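Local atomic coordinates of CS6 fimbrial subunit B, CS6 fimbrial subunit A (Escherichia coli, PDB entry 4B9G), a protein that probably forms, with its partner subunit CssA, the CS6 fimbriae through which enterotoxigenic Escherichia coli attaches to host cells, its fold here completed by a fused CssA donor strand. Residues L70-V73 against D77-M80; Y82-D87 against G91-G96; A113-G118 against S123-G128. All coordinates share one frame; numbering follows the deposited sequence.

Contact 1 (L70-V73 against D77-M80)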
loop_
_atom_site.group_PDB
_atom_site.type_symbol
_atom_site.label_atom_id
_atom_site.label_comp_id
_atom_site.label_asym_id
_atom_site.label_seq_id
_atom_site.Cartn_x
_atom_site.Cartn_y
_atom_site.Cartn_z
ATOM N N LEU A 70 -8.014 -6.144 -0.941
ATOM C CA LEU A 70 -9.085 -5.311 -0.394
ATOM C C LEU A 70 -10.355 -6.150 -0.502
ATOM O O LEU A 70 -10.735 -6.597 -1.581
ATOM C CB LEU A 70 -9.224 -4.001 -1.165
ATOM C CG LEU A 70 -7.958 -3.134 -1.188
ATOM C CD1 LEU A 70 -8.181 -1.877 -1.999
ATOM C CD2 LEU A 70 -7.480 -2.773 0.196
ATOM N N VAL A 71 -10.978 -6.412 0.640
ATOM C CA VAL A 71 -12.099 -7.342 0.736
ATOM C C VAL A 71 -13.404 -6.566 0.937
ATOM O O VAL A 71 -13.474 -5.653 1.774
ATOM C CB VAL A 71 -11.877 -8.335 1.902
ATOM C CG1 VAL A 71 -13.037 -9.338 1.981
ATOM C CG2 VAL A 71 -10.553 -9.067 1.727
ATOM N N ASN A 72 -14.429 -6.918 0.165
ATOM C CA ASN A 72 -15.739 -6.323 0.309
ATOM C C ASN A 72 -16.204 -6.492 1.757
ATOM O O ASN A 72 -16.269 -7.619 2.287
ATOM C CB ASN A 72 -16.672 -7.041 -0.664
ATOM C CG ASN A 72 -18.068 -6.482 -0.674
ATOM O OD1 ASN A 72 -18.685 -6.329 0.371
ATOM N ND2 ASN A 72 -18.594 -6.214 -1.856
ATOM N N VAL A 73 -16.535 -5.376 2.397
ATOM C CA VAL A 73 -16.847 -5.408 3.830
ATOM C C VAL A 73 -18.190 -6.098 4.157
ATOM O O VAL A 73 -18.480 -6.417 5.318
ATOM C CB VAL A 73 -16.790 -3.991 4.452
ATOM C CG1 VAL A 73 -15.399 -3.368 4.295
ATOM C CG2 VAL A 73 -17.855 -3.082 3.872
ATOM N N ASP A 77 -16.457 -13.085 0.083
ATOM C CA ASP A 77 -16.003 -13.833 -1.089
ATOM C C ASP A 77 -15.571 -12.945 -2.256
ATOM O O ASP A 77 -15.104 -13.458 -3.269
ATOM C CB ASP A 77 -17.096 -14.808 -1.566
ATOM C CG ASP A 77 -17.518 -15.789 -0.503
ATOM O OD1 ASP A 77 -16.664 -16.207 0.307
ATOM O OD2 ASP A 77 -18.712 -16.164 -0.496
ATOM N N GLN A 78 -15.740 -11.629 -2.128
ATOM C CA GLN A 78 -15.348 -10.696 -3.180
ATOM C C GLN A 78 -14.151 -9.877 -2.726
ATOM O O GLN A 78 -14.183 -9.253 -1.655
ATOM C CB GLN A 78 -16.515 -9.775 -3.522
ATOM C CG GLN A 78 -17.693 -10.506 -4.101
ATOM C CD GLN A 78 -18.764 -9.564 -4.592
ATOM O OE1 GLN A 78 -18.478 -8.485 -5.071
ATOM N NE2 GLN A 78 -20.005 -9.972 -4.476
ATOM N N ASN A 79 -13.082 -9.887 -3.511
ATOM C CA ASN A 79 -11.885 -9.167 -3.121
ATOM C C ASN A 79 -11.076 -8.749 -4.347
ATOM O O ASN A 79 -11.240 -9.294 -5.444
ATOM C CB ASN A 79 -11.056 -10.011 -2.153
ATOM C CG ASN A 79 -10.652 -11.339 -2.756
ATOM O OD1 ASN A 79 -10.005 -11.390 -3.793
ATOM N ND2 ASN A 79 -11.092 -12.419 -2.145
ATOM N N MET A 80 -10.232 -7.745 -4.132
ATOM C CA MET A 80 -9.363 -7.175 -5.157
ATOM C C MET A 80 -7.916 -7.382 -4.744
ATOM O O MET A 80 -7.533 -7.024 -3.633
ATOM C CB MET A 80 -9.641 -5.677 -5.293
ATOM C CG MET A 80 -11.079 -5.348 -5.654
ATOM S SD MET A 80 -11.295 -3.568 -5.703
ATOM C CE MET A 80 -13.022 -3.444 -6.184
#

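Contact 2 (Y82-D87 against G91-G96)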
loop_
_atom_site.group_PDB
_atom_site.type_symbol
_atom_site.label_atom_id
_atom_site.label_comp_id
_atom_site.label_asym_id
_atom_site.label_seq_id
_atom_site.Cartn_x
_atom_site.Cartn_y
_atom_site.Cartn_z
ATOM N N TYR A 82 -3.840 -6.448 -5.297
ATOM C CA TYR A 82 -3.080 -5.279 -5.716
ATOM C C TYR A 82 -1.644 -5.347 -5.216
ATOM O O TYR A 82 -1.342 -6.088 -4.288
ATOM C CB TYR A 82 -3.736 -3.980 -5.221
ATOM C CG TYR A 82 -3.609 -3.745 -3.735
ATOM C CD1 TYR A 82 -4.501 -4.303 -2.825
ATOM C CD2 TYR A 82 -2.589 -2.945 -3.233
ATOM C CE1 TYR A 82 -4.379 -4.069 -1.467
ATOM C CE2 TYR A 82 -2.470 -2.689 -1.877
ATOM C CZ TYR A 82 -3.365 -3.248 -0.996
ATOM O OH TYR A 82 -3.253 -2.944 0.353
ATOM N N TYR A 83 -0.782 -4.520 -5.809
ATOM C CA TYR A 83 0.566 -4.308 -5.299
ATOM C C TYR A 83 0.825 -2.801 -5.157
ATOM O O TYR A 83 0.105 -1.964 -5.728
ATOM C CB TYR A 83 1.643 -4.932 -6.203
ATOM C CG TYR A 83 1.737 -4.343 -7.572
ATOM C CD1 TYR A 83 2.542 -3.245 -7.830
ATOM C CD2 TYR A 83 0.987 -4.885 -8.616
ATOM C CE1 TYR A 83 2.609 -2.719 -9.119
ATOM C CE2 TYR A 83 1.050 -4.373 -9.889
ATOM C CZ TYR A 83 1.853 -3.293 -10.139
ATOM O OH TYR A 83 1.957 -2.781 -11.411
ATOM N N ILE A 84 1.869 -2.454 -4.412
ATOM C CA ILE A 84 2.259 -1.062 -4.196
ATOM C C ILE A 84 3.372 -0.637 -5.170
ATOM O O ILE A 84 4.421 -1.298 -5.268
ATOM C CB ILE A 84 2.749 -0.862 -2.727
ATOM C CG1 ILE A 84 1.582 -1.081 -1.756
ATOM C CG2 ILE A 84 3.411 0.502 -2.544
ATOM C CD1 ILE A 84 0.527 0.022 -1.722
ATOM N N ARG A 85 3.145 0.471 -5.872
ATOM C CA ARG A 85 4.093 1.095 -6.794
ATOM C C ARG A 85 4.513 2.453 -6.207
ATOM O O ARG A 85 3.653 3.217 -5.741
ATOM C CB ARG A 85 3.411 1.312 -8.151
ATOM C CG ARG A 85 4.328 1.848 -9.225
ATOM C CD ARG A 85 3.623 2.030 -10.565
ATOM N NE ARG A 85 2.702 3.160 -10.515
ATOM C CZ ARG A 85 1.573 3.265 -11.214
ATOM N NH1 ARG A 85 1.176 2.319 -12.046
ATOM N NH2 ARG A 85 0.820 4.335 -11.049
ATOM N N LYS A 86 5.811 2.756 -6.226
ATOM C CA LYS A 86 6.257 4.099 -5.840
ATOM C C LYS A 86 6.101 5.046 -7.020
ATOM O O LYS A 86 6.629 4.768 -8.101
ATOM C CB LYS A 86 7.717 4.068 -5.388
ATOM C CG LYS A 86 8.214 5.424 -4.911
ATOM C CD LYS A 86 9.627 5.392 -4.302
ATOM C CE LYS A 86 10.734 4.975 -5.255
ATOM N NZ LYS A 86 10.952 5.986 -6.307
ATOM N N ASP A 87 5.406 6.157 -6.795
ATOM C CA ASP A 87 5.191 7.165 -7.825
ATOM C C ASP A 87 5.991 8.462 -7.676
ATOM O O ASP A 87 6.062 9.239 -8.637
ATOM C CB ASP A 87 3.705 7.463 -7.995
ATOM C CG ASP A 87 2.969 6.328 -8.704
ATOM O OD1 ASP A 87 3.608 5.541 -9.432
ATOM O OD2 ASP A 87 1.740 6.229 -8.559
ATOM N N GLY A 91 14.834 6.799 -4.449
ATOM C CA GLY A 91 15.297 5.593 -3.789
ATOM C C GLY A 91 14.992 4.312 -4.548
ATOM O O GLY A 91 14.141 4.291 -5.437
ATOM N N LYS A 92 15.659 3.236 -4.126
ATOM C CA LYS A 92 15.655 1.946 -4.790
ATOM C C LYS A 92 14.502 1.065 -4.285
ATOM O O LYS A 92 14.724 0.110 -3.520
ATOM C CB LYS A 92 17.013 1.243 -4.580
ATOM C CG LYS A 92 18.178 2.027 -5.191
ATOM C CD LYS A 92 19.579 1.448 -4.902
ATOM C CE LYS A 92 20.672 2.361 -5.486
ATOM N NZ LYS A 92 22.046 1.905 -5.204
ATOM N N PHE A 93 13.285 1.378 -4.762
ATOM C CA PHE A 93 12.054 0.595 -4.478
ATOM C C PHE A 93 11.561 -0.123 -5.746
ATOM O O PHE A 93 11.217 0.515 -6.737
ATOM C CB PHE A 93 10.929 1.516 -3.949
ATOM C CG PHE A 93 9.659 0.788 -3.513
ATOM C CD1 PHE A 93 9.527 0.285 -2.234
ATOM C CD2 PHE A 93 8.592 0.644 -4.376
ATOM C CE1 PHE A 93 8.376 -0.368 -1.842
ATOM C CE2 PHE A 93 7.440 0.001 -3.986
ATOM C CZ PHE A 93 7.317 -0.495 -2.721
ATOM N N MET A 94 11.543 -1.448 -5.708
ATOM C CA MET A 94 10.966 -2.256 -6.773
ATOM C C MET A 94 9.486 -2.440 -6.466
ATOM O O MET A 94 9.141 -2.772 -5.335
ATOM C CB MET A 94 11.659 -3.626 -6.836
ATOM C CG MET A 94 13.164 -3.594 -7.113
ATOM S SD MET A 94 13.598 -2.894 -8.702
ATOM C CE MET A 94 12.834 -4.084 -9.798
ATOM N N ALA A 95 8.617 -2.217 -7.451
ATOM C CA ALA A 95 7.181 -2.335 -7.218
ATOM C C ALA A 95 6.878 -3.652 -6.509
ATOM O O ALA A 95 7.334 -4.720 -6.916
ATOM C CB ALA A 95 6.399 -2.240 -8.525
ATOM N N GLY A 96 6.073 -3.555 -5.465
ATOM C CA GLY A 96 5.646 -4.708 -4.707
ATOM C C GLY A 96 6.660 -5.272 -3.724
ATOM O O GLY A 96 6.385 -6.325 -3.147
#

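Contact 3 (A113-G118 against S123-G128)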
loop_
_atom_site.group_PDB
_atom_site.type_symbol
_atom_site.label_atom_id
_atom_site.label_comp_id
_atom_site.label_asym_id
_atom_site.label_seq_id
_atom_site.Cartn_x
_atom_site.Cartn_y
_atom_site.Cartn_z
ATOM N N ALA A 113 -1.672 1.921 -4.969
ATOM C CA ALA A 113 -2.124 0.531 -4.958
ATOM C C ALA A 113 -2.686 0.199 -6.329
ATOM O O ALA A 113 -3.664 0.822 -6.762
ATOM C CB ALA A 113 -3.206 0.353 -3.884
ATOM N N ILE A 114 -2.063 -0.754 -7.009
ATOM C CA ILE A 114 -2.353 -1.061 -8.409
ATOM C C ILE A 114 -3.081 -2.406 -8.535
ATOM O O ILE A 114 -2.555 -3.445 -8.127
ATOM C CB ILE A 114 -1.049 -1.111 -9.238
ATOM C CG1 ILE A 114 -0.268 0.204 -9.085
ATOM C CG2 ILE A 114 -1.353 -1.430 -10.694
ATOM C CD1 ILE A 114 -1.051 1.428 -9.463
ATOM N N TYR A 115 -4.290 -2.367 -9.091
ATOM C CA TYR A 115 -5.135 -3.550 -9.251
ATOM C C TYR A 115 -4.512 -4.561 -10.205
ATOM O O TYR A 115 -4.095 -4.210 -11.326
ATOM C CB TYR A 115 -6.497 -3.098 -9.780
ATOM C CG TYR A 115 -7.490 -4.212 -9.970
ATOM C CD1 TYR A 115 -8.251 -4.703 -8.907
ATOM C CD2 TYR A 115 -7.675 -4.798 -11.219
ATOM C CE1 TYR A 115 -9.160 -5.731 -9.078
ATOM C CE2 TYR A 115 -8.605 -5.836 -11.402
ATOM C CZ TYR A 115 -9.350 -6.288 -10.324
ATOM O OH TYR A 115 -10.233 -7.324 -10.495
ATOM N N THR A 116 -4.502 -5.823 -9.780
ATOM C CA THR A 116 -3.936 -6.901 -10.591
ATOM C C THR A 116 -4.893 -8.050 -10.877
ATOM O O THR A 116 -4.527 -8.978 -11.593
ATOM C CB THR A 116 -2.719 -7.539 -9.921
ATOM O OG1 THR A 116 -3.108 -8.120 -8.670
ATOM C CG2 THR A 116 -1.668 -6.554 -9.698
ATOM N N GLY A 117 -6.095 -8.013 -10.312
ATOM C CA GLY A 117 -7.056 -9.101 -10.472
ATOM C C GLY A 117 -7.847 -9.290 -9.194
ATOM O O GLY A 117 -7.767 -8.455 -8.308
ATOM N N GLY A 118 -8.597 -10.377 -9.071
ATOM C CA GLY A 118 -9.359 -10.585 -7.860
ATOM C C GLY A 118 -10.312 -11.745 -7.968
ATOM O O GLY A 118 -10.253 -12.538 -8.897
ATOM N N SER A 123 -21.010 -11.875 -12.488
ATOM C CA SER A 123 -21.599 -10.565 -12.719
ATOM C C SER A 123 -20.661 -9.412 -12.340
ATOM O O SER A 123 -21.023 -8.244 -12.485
ATOM C CB SER A 123 -22.897 -10.437 -11.922
ATOM O OG SER A 123 -22.668 -10.653 -10.545
ATOM N N GLY A 124 -19.466 -9.731 -11.853
ATOM C CA GLY A 124 -18.522 -8.707 -11.448
ATOM C C GLY A 124 -18.671 -8.309 -9.986
ATOM O O GLY A 124 -19.349 -8.974 -9.211
ATOM N N TYR A 125 -17.994 -7.237 -9.601
ATOM C CA TYR A 125 -17.983 -6.803 -8.213
ATOM C C TYR A 125 -19.302 -6.154 -7.795
ATOM O O TYR A 125 -19.914 -5.401 -8.559
ATOM C CB TYR A 125 -16.864 -5.780 -7.995
ATOM C CG TYR A 125 -15.470 -6.350 -8.046
ATOM C CD1 TYR A 125 -15.010 -7.176 -7.031
ATOM C CD2 TYR A 125 -14.610 -6.038 -9.084
ATOM C CE1 TYR A 125 -13.730 -7.699 -7.061
ATOM C CE2 TYR A 125 -13.328 -6.558 -9.133
ATOM C CZ TYR A 125 -12.901 -7.382 -8.115
ATOM O OH TYR A 125 -11.624 -7.898 -8.149
ATOM N N SER A 126 -19.712 -6.423 -6.570
ATOM C CA SER A 126 -20.841 -5.727 -5.980
ATOM C C SER A 126 -20.473 -4.291 -5.565
ATOM O O SER A 126 -19.343 -4.000 -5.158
ATOM C CB SER A 126 -21.337 -6.477 -4.748
ATOM O OG SER A 126 -21.867 -7.743 -5.072
ATOM N N SER A 127 -21.444 -3.387 -5.646
ATOM C CA SER A 127 -21.286 -2.063 -5.060
ATOM C C SER A 127 -20.925 -2.176 -3.578
ATOM O O SER A 127 -21.524 -2.980 -2.865
ATOM C CB SER A 127 -22.590 -1.272 -5.177
ATOM O OG SER A 127 -22.956 -1.008 -6.517
ATOM N N GLY A 128 -20.011 -1.329 -3.101
ATOM C CA GLY A 128 -19.664 -1.287 -1.691
ATOM C C GLY A 128 -18.215 -0.886 -1.479
ATOM O O GLY A 128 -17.492 -0.516 -2.422
#

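Contact 1 (L70-V73 against D77-M80)
Leu70 and Met80 face each other as an antiparallel hydrogen-bonded pair and Val71 and Asn79 as the non-hydrogen-bonded pair beside it; Leu70 N bonds to Met80 O, Met80 N to Leu70 O at 2.8 Å, and Asn72 N to Gln78 O closes the register toward the turn. On one face of the sheet Val71 CG2 rests 4.0 Å from Asn79 CB. Asn79 touches with CB alone: its CG stands between the backbone N and the carbonyl carbon (chi1 59°), which carries the amide away, its OD1 accepting a weak bond from the N of Glu119. This is the turn end of the beta hairpin 65-72/79-88, within the CssB part of the fusion. On the other face Leu70 and Met80 are loosely paired, CB to CB at 4.5 Å, and both also pack on strand 145-160, which carries the CssA donor sequence joined on by engineering. Asn72 and Gln78 run side by side, CB to CB at 4.0 Å, their amide planes turned 65° apart. Asn72 ND2 and Gln78 OE1, 3.9 Å apart, do not bond to each other; Asn72 OD1 takes the N of Asn74, ND2 goes to the hydroxyl of Tyr130, and Gln78 OE1 accepts from the N of Ser126.

Contact 2 (Y82-D87 against G91-G96)
Lys86 and Phe93 bury more surface here than any other residues, their side chains running antiparallel alongside one another. Lys86 CB sits 3.7 Å from Phe93 CD2, at an oblique approach to the ring. Farther out the lysine bends at its last two torsions, curling CE back against the root of the phenylalanine, 3.7 Å from Phe93 CB. That curl also brings Lys86 CE to 3.5 Å from Gly91 O, while the ammonium itself bonds to the carbonyl O of Gly89. Phe93 has its CG anti to the backbone N (chi1 -175°), which carries the ring toward the strand, edge to Ile84 O; the ring also meets Phe101 and touches Ile54. Both segments belong to the CssB part of the fusion. The loop that follows strand 79-88 doubles back nearly antiparallel to it, 169° between the two directions, yet without forming a regular strand, and the one backbone bond between the segments is Gly96 N to Ile84 O at 2.8 Å, with an N-H...O angle of 149°. Ile84 is the third main partner. Its carbonyl O lies near the plane of the Phe93 ring, 3.5 Å from Phe93 CE2, so one oxygen serves both the amide of Gly96 and the aromatic edge. Ile84 CG2 also reaches Phe93 CZ at 4.0 Å, the two side chains crossing at a slant. Just before Gly96, Ala95 CB meets the Tyr83 ring at CE1.

Contact 3 (A113-G118 against S123-G128)
Tyr115 and Tyr125 reach toward each other from opposite directions and join at their hydroxyls, which carry nearly all of this contact, made within the CssB part of the fusion. The backbones stay well apart: the nearest pair of CA atoms, those of Gly118 and Tyr125, is 9.4 Å apart. The polar part is a single hydrogen bond, Tyr115 OH to Tyr125 OH at 2.8 Å, in which either hydroxyl could be the donor. Each oxygen lies at the edge of the other's ring, near its plane, with Tyr115 OH 3.5 Å from Tyr125 CE2 and Tyr125 OH 3.4 Å from Tyr115 CE1. Tyr125 OH also bonds to the backbone O of Asn79, so this buried oxygen has two partners, one in each of two neighbouring strands, and its ring is fixed at the far end as well as at CB.

The apolar part is small. Neither ring stacks on the other; they meet at their hydroxyl-bearing edges, with Tyr115 CZ 4.2 Å from Tyr125 CE2. Tyr115 gets there because its CG is anti to the backbone N (chi1 -179°), which stretches the ring out from its strand toward the loop.

The backbone part belongs to the glycines at the end of the strand. Gly117 N lies 3.5 Å above one face of the Tyr115 ring, offset toward its rim. Gly118 CA comes within 3.5 Å of Tyr125 OH, an approach that the lack of a side chain allows.

Around this pair, Tyr120 and Tyr130 meet the Tyr125 ring, while Tyr115 touches Pro32, Leu34 and Leu38. The two hydroxyls thus tie strand 108-119, which lies between strands 37-44 and 79-88 in the sheet, to the loop leading into strand 128-142.

How the contacts relate
Contact 1 is the buried one; contacts 2 and 3 are only partly so, each joining a strand to a loop. Contacts 1 and 2 share strand 79-88, on opposite sides of the chain's centre, and meet where Leu70 CG packs 3.7 Å from Tyr82 CE1. Contacts 1 and 3 lie at the same end, centres about 8 Å apart. Strand 108-119 of contact 3 pairs with strand 79-88 through Tyr83 O to Ile114 N, 2.8 Å, which links it to contact 2 as well. The chemistry differs accordingly: regular backbone bonding in 70-73/77-80, aliphatic and aromatic packing with a single backbone bond in 82-87/91-96, partly buried although nearer the middle of the chain, and a phenol-to-phenol bond in 113-118/123-128.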